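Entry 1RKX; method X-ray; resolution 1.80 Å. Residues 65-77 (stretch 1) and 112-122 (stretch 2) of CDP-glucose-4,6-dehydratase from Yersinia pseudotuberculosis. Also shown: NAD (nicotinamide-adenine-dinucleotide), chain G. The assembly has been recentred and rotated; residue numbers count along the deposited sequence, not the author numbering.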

# COMPACT_ATOMS: atom_id res chain seq x y z
N ASP C 65 29.44 -27.81 1.80
CA ASP C 65 29.08 -26.40 1.91
C ASP C 65 28.16 -26.05 0.74
O ASP C 65 28.48 -26.37 -0.40
CB ASP C 65 30.35 -25.55 1.85
CG ASP C 65 30.14 -24.15 2.38
OD1 ASP C 65 29.20 -23.47 1.94
OD2 ASP C 65 30.94 -23.72 3.25
N ILE C 66 27.04 -25.39 1.02
CA ILE C 66 26.12 -25.03 -0.06
C ILE C 66 26.71 -23.93 -0.95
O ILE C 66 26.16 -23.62 -1.99
CB ILE C 66 24.74 -24.54 0.45
CG1 ILE C 66 24.91 -23.32 1.36
CG2 ILE C 66 24.01 -25.69 1.14
CD1 ILE C 66 23.58 -22.72 1.82
N ARG C 67 27.83 -23.35 -0.52
CA ARG C 67 28.50 -22.31 -1.30
C ARG C 67 29.41 -22.95 -2.35
O ARG C 67 30.02 -22.26 -3.17
CB ARG C 67 29.29 -21.38 -0.38
CG ARG C 67 28.42 -20.44 0.42
CD ARG C 67 29.21 -19.71 1.49
NE ARG C 67 29.72 -20.64 2.49
CZ ARG C 67 30.33 -20.26 3.61
NH1 ARG C 67 30.50 -18.97 3.87
NH2 ARG C 67 30.76 -21.17 4.47
N ASP C 68 29.51 -24.28 -2.30
CA ASP C 68 30.32 -25.03 -3.25
C ASP C 68 29.33 -25.43 -4.34
O ASP C 68 28.73 -26.51 -4.29
CB ASP C 68 30.90 -26.29 -2.58
CG ASP C 68 31.92 -27.00 -3.45
OD1 ASP C 68 31.80 -26.95 -4.69
OD2 ASP C 68 32.85 -27.62 -2.89
N GLN C 69 29.16 -24.57 -5.34
CA GLN C 69 28.21 -24.80 -6.42
C GLN C 69 28.26 -26.16 -7.09
O GLN C 69 27.22 -26.82 -7.25
CB GLN C 69 28.36 -23.71 -7.48
CG GLN C 69 27.30 -23.78 -8.58
CD GLN C 69 27.46 -22.67 -9.62
OE1 GLN C 69 28.27 -21.76 -9.45
NE2 GLN C 69 26.67 -22.74 -10.69
N ASN C 70 29.45 -26.60 -7.50
CA ASN C 70 29.55 -27.88 -8.18
C ASN C 70 29.32 -29.08 -7.27
O ASN C 70 28.67 -30.05 -7.66
CB ASN C 70 30.91 -28.02 -8.87
CG ASN C 70 30.89 -29.09 -9.94
OD1 ASN C 70 30.26 -28.93 -10.99
ND2 ASN C 70 31.56 -30.21 -9.67
N LYS C 71 29.84 -29.02 -6.05
CA LYS C 71 29.66 -30.12 -5.11
C LYS C 71 28.18 -30.30 -4.78
O LYS C 71 27.72 -31.42 -4.57
CB LYS C 71 30.46 -29.88 -3.83
CG LYS C 71 30.34 -31.00 -2.82
CD LYS C 71 31.18 -30.74 -1.59
CE LYS C 71 31.01 -31.86 -0.58
NZ LYS C 71 31.83 -31.64 0.64
N LEU C 72 27.44 -29.19 -4.73
CA LEU C 72 26.01 -29.25 -4.44
C LEU C 72 25.27 -29.81 -5.65
O LEU C 72 24.35 -30.62 -5.50
CB LEU C 72 25.48 -27.85 -4.10
CG LEU C 72 23.98 -27.73 -3.86
CD1 LEU C 72 23.52 -28.71 -2.78
CD2 LEU C 72 23.66 -26.29 -3.44
N LEU C 73 25.66 -29.38 -6.84
CA LEU C 73 25.05 -29.86 -8.08
C LEU C 73 25.21 -31.38 -8.18
O LEU C 73 24.26 -32.10 -8.49
CB LEU C 73 25.71 -29.18 -9.28
CG LEU C 73 25.48 -29.76 -10.68
CD1 LEU C 73 24.02 -29.59 -11.10
CD2 LEU C 73 26.41 -29.05 -11.67
N GLU C 74 26.43 -31.85 -7.92
CA GLU C 74 26.73 -33.28 -7.99
C GLU C 74 25.95 -34.07 -6.94
O GLU C 74 25.42 -35.14 -7.24
CB GLU C 74 28.23 -33.52 -7.80
CG GLU C 74 29.08 -33.04 -8.95
CD GLU C 74 28.69 -33.66 -10.28
OE1 GLU C 74 28.64 -34.91 -10.36
OE2 GLU C 74 28.43 -32.91 -11.23
N SER C 75 25.90 -33.55 -5.72
CA SER C 75 25.18 -34.22 -4.64
C SER C 75 23.71 -34.40 -5.01
O SER C 75 23.11 -35.43 -4.69
CB SER C 75 25.30 -33.40 -3.35
OG SER C 75 24.63 -34.04 -2.27
N ILE C 76 23.15 -33.41 -5.68
CA ILE C 76 21.76 -33.47 -6.09
C ILE C 76 21.56 -34.36 -7.31
O ILE C 76 20.65 -35.19 -7.34
CB ILE C 76 21.22 -32.05 -6.39
CG1 ILE C 76 21.20 -31.22 -5.10
CG2 ILE C 76 19.82 -32.13 -7.00
CD1 ILE C 76 20.85 -29.75 -5.28
N ARG C 77 22.42 -34.20 -8.32
CA ARG C 77 22.34 -35.01 -9.54
C ARG C 77 22.49 -36.49 -9.23
O ARG C 77 21.82 -37.33 -9.83
CB ARG C 77 23.43 -34.60 -10.52
CG ARG C 77 23.52 -35.50 -11.75
CD ARG C 77 24.73 -35.15 -12.57
NE ARG C 77 24.64 -33.80 -13.11
CZ ARG C 77 25.68 -33.05 -13.44
NH1 ARG C 77 26.91 -33.52 -13.29
NH2 ARG C 77 25.49 -31.84 -13.94
N VAL C 112 20.81 -19.56 -4.56
CA VAL C 112 20.99 -19.50 -6.00
C VAL C 112 21.58 -20.81 -6.53
O VAL C 112 21.07 -21.38 -7.51
CB VAL C 112 21.92 -18.33 -6.41
CG1 VAL C 112 22.32 -18.46 -7.88
CG2 VAL C 112 21.21 -16.99 -6.17
N TYR C 113 22.63 -21.31 -5.88
CA TYR C 113 23.26 -22.56 -6.29
C TYR C 113 22.31 -23.76 -6.21
O TYR C 113 22.33 -24.65 -7.07
CB TYR C 113 24.50 -22.84 -5.43
CG TYR C 113 25.62 -21.82 -5.58
CD1 TYR C 113 26.50 -21.58 -4.53
CD2 TYR C 113 25.79 -21.09 -6.76
CE1 TYR C 113 27.52 -20.64 -4.63
CE2 TYR C 113 26.81 -20.14 -6.88
CZ TYR C 113 27.67 -19.93 -5.81
OH TYR C 113 28.68 -19.00 -5.90
N LEU C 114 21.47 -23.78 -5.18
CA LEU C 114 20.51 -24.87 -5.02
C LEU C 114 19.49 -24.87 -6.16
O LEU C 114 19.24 -25.91 -6.78
CB LEU C 114 19.76 -24.74 -3.69
CG LEU C 114 18.71 -25.83 -3.50
CD1 LEU C 114 19.21 -26.85 -2.50
CD2 LEU C 114 17.40 -25.22 -3.04
N LEU C 115 18.92 -23.70 -6.43
CA LEU C 115 17.93 -23.56 -7.50
C LEU C 115 18.54 -23.83 -8.87
O LEU C 115 17.90 -24.42 -9.74
CB LEU C 115 17.29 -22.17 -7.45
CG LEU C 115 16.47 -21.89 -6.18
CD1 LEU C 115 16.04 -20.43 -6.13
CD2 LEU C 115 15.26 -22.82 -6.16
N GLU C 116 19.80 -23.42 -9.06
CA GLU C 116 20.48 -23.66 -10.33
C GLU C 116 20.68 -25.17 -10.54
O GLU C 116 20.48 -25.69 -11.64
CB GLU C 116 21.84 -22.95 -10.34
CG GLU C 116 22.60 -23.01 -11.67
CD GLU C 116 21.91 -22.26 -12.80
OE1 GLU C 116 20.91 -21.55 -12.56
OE2 GLU C 116 22.40 -22.38 -13.95
N ALA C 117 21.05 -25.87 -9.47
CA ALA C 117 21.26 -27.31 -9.55
C ALA C 117 19.95 -28.00 -9.92
O ALA C 117 19.91 -28.88 -10.78
CB ALA C 117 21.77 -27.84 -8.21
N ILE C 118 18.87 -27.58 -9.26
CA ILE C 118 17.56 -28.16 -9.52
C ILE C 118 17.15 -27.92 -10.97
O ILE C 118 16.60 -28.80 -11.64
CB ILE C 118 16.51 -27.55 -8.57
CG1 ILE C 118 16.82 -27.98 -7.13
CG2 ILE C 118 15.10 -27.97 -8.99
CD1 ILE C 118 15.94 -27.36 -6.07
N ARG C 119 17.44 -26.71 -11.46
CA ARG C 119 17.12 -26.33 -12.82
C ARG C 119 17.78 -27.26 -13.85
O ARG C 119 17.14 -27.70 -14.81
CB ARG C 119 17.59 -24.89 -13.05
CG ARG C 119 17.29 -24.30 -14.41
CD ARG C 119 17.47 -22.79 -14.40
NE ARG C 119 18.85 -22.35 -14.61
CZ ARG C 119 19.38 -22.14 -15.80
NH1 ARG C 119 18.66 -22.35 -16.90
NH2 ARG C 119 20.63 -21.71 -15.91
N HIS C 120 19.05 -27.57 -13.63
CA HIS C 120 19.78 -28.43 -14.56
C HIS C 120 19.59 -29.93 -14.40
O HIS C 120 19.55 -30.66 -15.38
CB HIS C 120 21.27 -28.08 -14.51
CG HIS C 120 21.56 -26.69 -14.99
ND1 HIS C 120 21.19 -26.24 -16.24
CD2 HIS C 120 22.17 -25.65 -14.38
CE1 HIS C 120 21.55 -24.97 -16.37
NE2 HIS C 120 22.15 -24.59 -15.26
N VAL C 121 19.47 -30.39 -13.16
CA VAL C 121 19.28 -31.82 -12.91
C VAL C 121 17.93 -32.30 -13.43
O VAL C 121 17.82 -33.37 -14.02
CB VAL C 121 19.41 -32.14 -11.41
CG1 VAL C 121 19.05 -33.61 -11.15
CG2 VAL C 121 20.82 -31.86 -10.94
N GLY C 122 16.90 -31.49 -13.20
CA GLY C 122 15.56 -31.84 -13.65
C GLY C 122 14.91 -32.92 -12.80
O GLY C 122 15.55 -33.52 -11.94
PA NAD G . 20.57 -24.60 12.79
O1A NAD G . 21.78 -23.76 12.96
O2A NAD G . 20.30 -25.62 13.84
O5B NAD G . 20.62 -25.36 11.37
C5B NAD G . 21.28 -24.71 10.25
C4B NAD G . 21.73 -25.74 9.22
O4B NAD G . 22.37 -24.92 8.22
C3B NAD G . 22.81 -26.68 9.74
O3B NAD G . 22.41 -28.02 9.39
C2B NAD G . 24.06 -26.18 9.04
O2B NAD G . 25.08 -27.20 8.87
C1B NAD G . 23.48 -25.64 7.75
N9A NAD G . 24.39 -24.72 7.08
C8A NAD G . 24.74 -23.45 7.46
N7A NAD G . 25.61 -22.87 6.64
C5A NAD G . 25.83 -23.82 5.67
C6A NAD G . 26.65 -23.82 4.52
N6A NAD G . 27.42 -22.83 4.12
N1A NAD G . 26.65 -24.94 3.74
C2A NAD G . 25.86 -25.99 4.13
N3A NAD G . 25.07 -26.11 5.17
C4A NAD G . 25.09 -24.98 5.92
O3 NAD G . 19.34 -23.66 12.61
PN NAD G . 17.75 -24.00 12.42
O1N NAD G . 17.11 -23.42 13.60
O2N NAD G . 17.60 -25.47 12.32
O5D NAD G . 17.37 -23.17 11.13
C5D NAD G . 16.92 -23.90 9.99
C4D NAD G . 16.52 -22.95 8.88
O4D NAD G . 15.36 -22.23 9.40
C3D NAD G . 17.50 -21.85 8.47
O3D NAD G . 17.27 -21.54 7.08
C2D NAD G . 17.08 -20.69 9.37
O2D NAD G . 17.53 -19.44 8.82
C1D NAD G . 15.58 -20.84 9.33
N1N NAD G . 14.94 -20.15 10.45
C2N NAD G . 14.94 -20.66 11.76
C3N NAD G . 14.19 -19.97 12.86
C7N NAD G . 14.20 -20.61 14.19
O7N NAD G . 13.55 -20.03 15.08
N7N NAD G . 14.85 -21.75 14.47
C4N NAD G . 13.56 -18.63 12.57
C5N NAD G . 13.68 -18.22 11.14
C6N NAD G . 14.29 -18.91 10.19
O HOH W 1 30.92 -19.80 -4.02
O HOH W 2 24.81 -25.99 -8.04

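What does Tyr 113 do to cover more surface than any other residue in the contact? Its CA-to-CB bond points toward stretch 1, and with chi1 in the m well the ring lies along the turn that leads into helix 69-77. Gln 69 CB sits over one face of the ring, 3.8 Å from its centroid and nearly on the normal, in a CH-pi contact. Ile 66 O approaches the ring near its plane, 3.3 Å from Tyr 113 CD1, and Arg 67 O lies 3.3 Å from Tyr 113 CE1. A tyrosine suits this place because its face accepts the aliphatic Gln 69 CB, its C-H edge tolerates the carbonyl oxygen of Ile 66, and its hydroxyl reaches a bound water.

How are the polar groups at this end linked when no direct hydrogen bond crosses between the stretches? Two waters do the work. Water 1 donates to Arg 67 O at 2.8 Å and also hydrogen-bonds Tyr 113 OH at 3.0 Å. Water 2 donates to both Gln 69 O, at 2.7 Å, and Tyr 113 O, at 3.0 Å, tying the two backbones together where Gln 69 CA and Tyr 113 CA are 5.4 Å apart. The turn itself is held by Asp 65, whose OD1 accepts from Arg 67 N at 2.8 Å and from NAD N6A at 2.9 Å, so the segment that borders the tyrosine ring also binds the adenine.

Why can the helices come so close further along? Their axes approach to 9.1 Å and cross at -43°, and Ala 117 lies where the backbones are nearest, its CA 4.8 Å from the CA of Leu 73. Its single methyl fits this narrow gap: Ala 117 CB is 3.9 Å from Leu 73 CA and 3.6 Å from Ile 76 CD1. Ile 76, buried and with its CA-to-CB bond toward the other helix, also reaches Leu 114, CD1 to CD1 at 4.3 Å. Leu 72 fills the space nearer the tyrosine, its CD2 4.1 Å from Tyr 113 CB and 4.2 Å from Leu 114 CB.

What closes the far end? Val 121, second to Tyr 113 in area covered, has its CA-to-CB bond directed toward stretch 1. Val 121 CG2 meets Leu 73 CD1 at 3.9 Å, Ile 76 CG2 at 4.1 Å and Arg 77 CB at 3.8 Å, so one methyl touches three residues of the opposing helix. The compact valine packs against the aliphatic base of Arg 77, whose NH1 forms a salt bridge with Glu 74 OE2 at 2.6 Å.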